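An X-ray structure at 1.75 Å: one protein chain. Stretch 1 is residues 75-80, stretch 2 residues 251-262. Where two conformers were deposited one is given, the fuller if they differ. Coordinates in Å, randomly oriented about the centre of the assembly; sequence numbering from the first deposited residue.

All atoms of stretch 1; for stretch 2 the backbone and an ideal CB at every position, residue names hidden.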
# COMPACT_ATOMS: atom_id res chain seq x y z
N VAL A 75 5.36 12.90 -1.91
CA VAL A 75 4.66 12.88 -3.20
C VAL A 75 4.35 11.46 -3.58
O VAL A 75 5.15 10.54 -3.27
CB VAL A 75 5.47 13.56 -4.30
CG1 VAL A 75 5.60 15.05 -4.01
CG2 VAL A 75 6.86 12.94 -4.50
N TYR A 76 3.22 11.28 -4.28
CA TYR A 76 2.86 9.98 -4.84
C TYR A 76 3.63 9.82 -6.15
O TYR A 76 3.41 10.57 -7.11
CB TYR A 76 1.37 9.94 -5.15
CG TYR A 76 0.46 10.16 -3.96
CD1 TYR A 76 0.02 9.07 -3.17
CD2 TYR A 76 -0.02 11.40 -3.66
CE1 TYR A 76 -0.85 9.26 -2.08
CE2 TYR A 76 -0.88 11.63 -2.57
CZ TYR A 76 -1.29 10.54 -1.78
OH TYR A 76 -2.16 10.74 -0.71
N VAL A 77 4.54 8.86 -6.18
CA VAL A 77 5.33 8.62 -7.37
C VAL A 77 4.74 7.50 -8.26
O VAL A 77 5.06 7.44 -9.45
CB VAL A 77 6.85 8.34 -7.10
CG1 VAL A 77 7.63 9.64 -6.66
CG2 VAL A 77 7.06 7.13 -6.12
N GLY A 78 3.91 6.62 -7.70
CA GLY A 78 3.39 5.49 -8.47
C GLY A 78 2.18 4.92 -7.77
O GLY A 78 2.05 5.02 -6.55
N VAL A 79 1.33 4.24 -8.53
CA VAL A 79 0.13 3.59 -7.94
C VAL A 79 -0.06 2.18 -8.55
O VAL A 79 0.28 1.92 -9.72
CB VAL A 79 -1.17 4.45 -8.16
CG1 VAL A 79 -1.46 4.67 -9.69
CG2 VAL A 79 -2.39 3.85 -7.42
N GLU A 80 -0.51 1.26 -7.71
CA GLU A 80 -0.86 -0.13 -8.13
C GLU A 80 -2.38 -0.26 -8.09
O GLU A 80 -3.04 0.46 -7.32
CB GLU A 80 -0.29 -1.10 -7.10
CG GLU A 80 1.20 -1.07 -7.05
CD GLU A 80 1.87 -1.77 -5.88
OE1 GLU A 80 1.64 -1.49 -4.66
OE2 GLU A 80 2.79 -2.52 -6.18
N UNK A 251 2.05 2.41 -12.16
CA UNK A 251 1.88 3.48 -13.13
C UNK A 251 1.96 4.86 -12.49
O UNK A 251 1.71 5.04 -11.31
CB UNK A 251 0.54 3.32 -13.85
N UNK A 252 2.31 5.88 -13.31
CA UNK A 252 2.12 7.23 -12.81
C UNK A 252 0.68 7.39 -12.36
O UNK A 252 -0.22 6.73 -12.91
CB UNK A 252 2.48 8.27 -13.87
N UNK A 253 0.47 8.22 -11.35
CA UNK A 253 -0.83 8.50 -10.81
C UNK A 253 -1.61 9.39 -11.77
O UNK A 253 -1.23 10.54 -12.00
CB UNK A 253 -0.71 9.15 -9.43
N UNK A 254 -2.70 8.88 -12.32
CA UNK A 254 -3.50 9.65 -13.29
C UNK A 254 -4.59 10.50 -12.61
O UNK A 254 -4.76 10.45 -11.39
CB UNK A 254 -4.15 8.70 -14.30
N UNK A 255 -5.31 11.29 -13.41
CA UNK A 255 -6.36 12.19 -12.90
C UNK A 255 -7.49 11.46 -12.17
O UNK A 255 -8.02 11.97 -11.17
CB UNK A 255 -6.95 12.99 -14.06
N UNK A 256 -7.86 10.29 -12.70
CA UNK A 256 -8.92 9.46 -12.12
C UNK A 256 -8.53 8.96 -10.72
O UNK A 256 -9.32 9.04 -9.75
CB UNK A 256 -9.22 8.27 -13.04
N UNK A 257 -7.32 8.46 -10.60
CA UNK A 257 -6.87 7.93 -9.30
C UNK A 257 -6.78 9.10 -8.31
O UNK A 257 -7.18 9.01 -7.14
CB UNK A 257 -5.52 7.22 -9.43
N UNK A 258 -6.27 10.23 -8.80
CA UNK A 258 -6.15 11.40 -7.93
C UNK A 258 -7.49 11.78 -7.35
O UNK A 258 -7.56 12.12 -6.17
CB UNK A 258 -5.56 12.59 -8.69
N UNK A 259 -8.53 11.80 -8.20
CA UNK A 259 -9.87 12.14 -7.78
C UNK A 259 -10.39 11.15 -6.76
O UNK A 259 -11.09 11.55 -5.81
CB UNK A 259 -10.81 12.20 -8.99
N UNK A 260 -10.10 9.85 -6.95
CA UNK A 260 -10.56 8.85 -5.93
C UNK A 260 -9.85 9.07 -4.62
O UNK A 260 -10.46 8.97 -3.55
CB UNK A 260 -10.32 7.42 -6.40
N UNK A 261 -8.55 9.38 -4.70
CA UNK A 261 -7.78 9.60 -3.44
C UNK A 261 -8.30 10.88 -2.78
O UNK A 261 -8.38 10.95 -1.54
CB UNK A 261 -6.28 9.71 -3.71
N UNK A 262 -8.69 11.87 -3.60
CA UNK A 262 -9.22 13.12 -3.01
C UNK A 262 -10.51 12.85 -2.26
O UNK A 262 -10.70 13.37 -1.13
CB UNK A 262 -9.46 14.18 -4.09

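Position 251 lies alongside Val 79 in extended conformation, and its work is done by the backbone: Val 79 N donates to the O of 251 at 2.9 Å, and the N of 251 donates to Val 79 O at 3.1 Å, a single antiparallel bridge. The CB points sideways, 4.4 Å from Val 79 O, so almost any residue with a free amide would serve. It is Lys 251, its all-trans outer chain leading away from the strand.

At 252 the CB points away, 5.2 Å from Val 77 O. The phi of -54° and psi of 148° suit proline, though small or polar residues would also fit, and no backbone bond to stretch 1 calls for an amide hydrogen here. Pro 252 is found.

Position 253 turns its CB sideways into a hollow lined by Tyr 76 CB, Gly 78 C and Val 79 CG1, between 4.6 and 5.4 Å from it. The lining is largely carbon, which favours a compact aliphatic such as valine, isoleucine or perhaps leucine. Val 253, with chi1 at t, places CG2 3.9 Å from Tyr 76 CB and 4.0 Å from Gly 78 C. Its backbone N donates to a water at 3.0 Å, which in turn gives a weak bond to Val 77 O at 3.3 Å.

Position 254 precedes a helix and has nothing of the strand near its CB; Asn, Asp, Ser or Thr could cap. Asn 254 does so, OD1 accepting from the N of 257 at 2.8 Å.

Positions 255 and 256 open the helix out of reach of stretch 1 and, as far as stretch 1 is concerned, could take many residues that suit a helix start; they are Ala 255 and Glu 256.

Next in the helix, 257 points toward the strand, its CB 4.8 Å from Val 79 CG1. A medium aliphatic would suit: Val 257 brings CG1 to 4.0 Å from Val 79 CG2.

Positions 258, 259 and 260 put no CB within 5.5 Å of stretch 1, so stretch 1 sets no preference, and small, aliphatic or polar residues compatible with a helix would all do; they hold Ala 258, Ala 259 and Leu 260.

Position 261 again points toward stretch 1, its CB 5.2 Å from Tyr 76 OH. A polar chain of moderate length could reach that hydroxyl. Gln 261 bends at chi2 (p), and its NE2 donates to Tyr 76 OH at 3.0 Å, with a nearly straight angle of 166°.

Position 262 is out of reach, so many helix-compatible residues would do; Gln 262 hydrogen-bonds elsewhere in the structure.

Stretch 2 251-262: KPVNAEVAALQQ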
# COMPACT_ATOMS: atom_id res chain seq x y z
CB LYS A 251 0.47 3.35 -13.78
CG LYS A 251 0.21 2.02 -14.48
CD LYS A 251 -1.22 2.04 -15.08
CE LYS A 251 -1.57 0.73 -15.79
NZ LYS A 251 -2.72 1.00 -16.70
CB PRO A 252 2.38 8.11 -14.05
CG PRO A 252 3.08 7.23 -15.03
CD PRO A 252 2.65 5.83 -14.74
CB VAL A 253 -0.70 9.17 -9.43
CG1 VAL A 253 -2.07 9.25 -8.74
CG2 VAL A 253 0.25 8.34 -8.54
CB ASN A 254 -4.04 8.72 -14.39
CG ASN A 254 -5.16 7.79 -13.92
OD1 ASN A 254 -5.82 8.02 -12.91
ND2 ASN A 254 -5.41 6.73 -14.72
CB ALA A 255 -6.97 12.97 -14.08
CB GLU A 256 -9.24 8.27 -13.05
CG GLU A 256 -10.37 7.41 -12.55
CD GLU A 256 -10.73 6.24 -13.48
OE1 GLU A 256 -10.58 6.37 -14.71
OE2 GLU A 256 -11.17 5.20 -12.94
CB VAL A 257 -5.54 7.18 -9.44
CG1 VAL A 257 -5.00 6.83 -8.08
CG2 VAL A 257 -5.75 5.88 -10.28
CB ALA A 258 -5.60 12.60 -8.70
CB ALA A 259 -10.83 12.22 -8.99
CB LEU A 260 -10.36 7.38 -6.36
CG LEU A 260 -11.15 7.01 -7.61
CD1 LEU A 260 -10.54 5.75 -8.25
CD2 LEU A 260 -12.63 6.80 -7.23
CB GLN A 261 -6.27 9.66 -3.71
CG GLN A 261 -5.37 9.84 -2.50
CD GLN A 261 -5.30 8.65 -1.59
OE1 GLN A 261 -6.07 7.70 -1.70
NE2 GLN A 261 -4.31 8.67 -0.73
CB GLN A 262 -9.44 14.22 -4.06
CG GLN A 262 -9.82 15.61 -3.46
CD GLN A 262 -8.74 16.15 -2.55
OE1 GLN A 262 -7.64 16.46 -3.02
NE2 GLN A 262 -9.03 16.26 -1.25
O HOH W 1 2.87 9.70 -10.36
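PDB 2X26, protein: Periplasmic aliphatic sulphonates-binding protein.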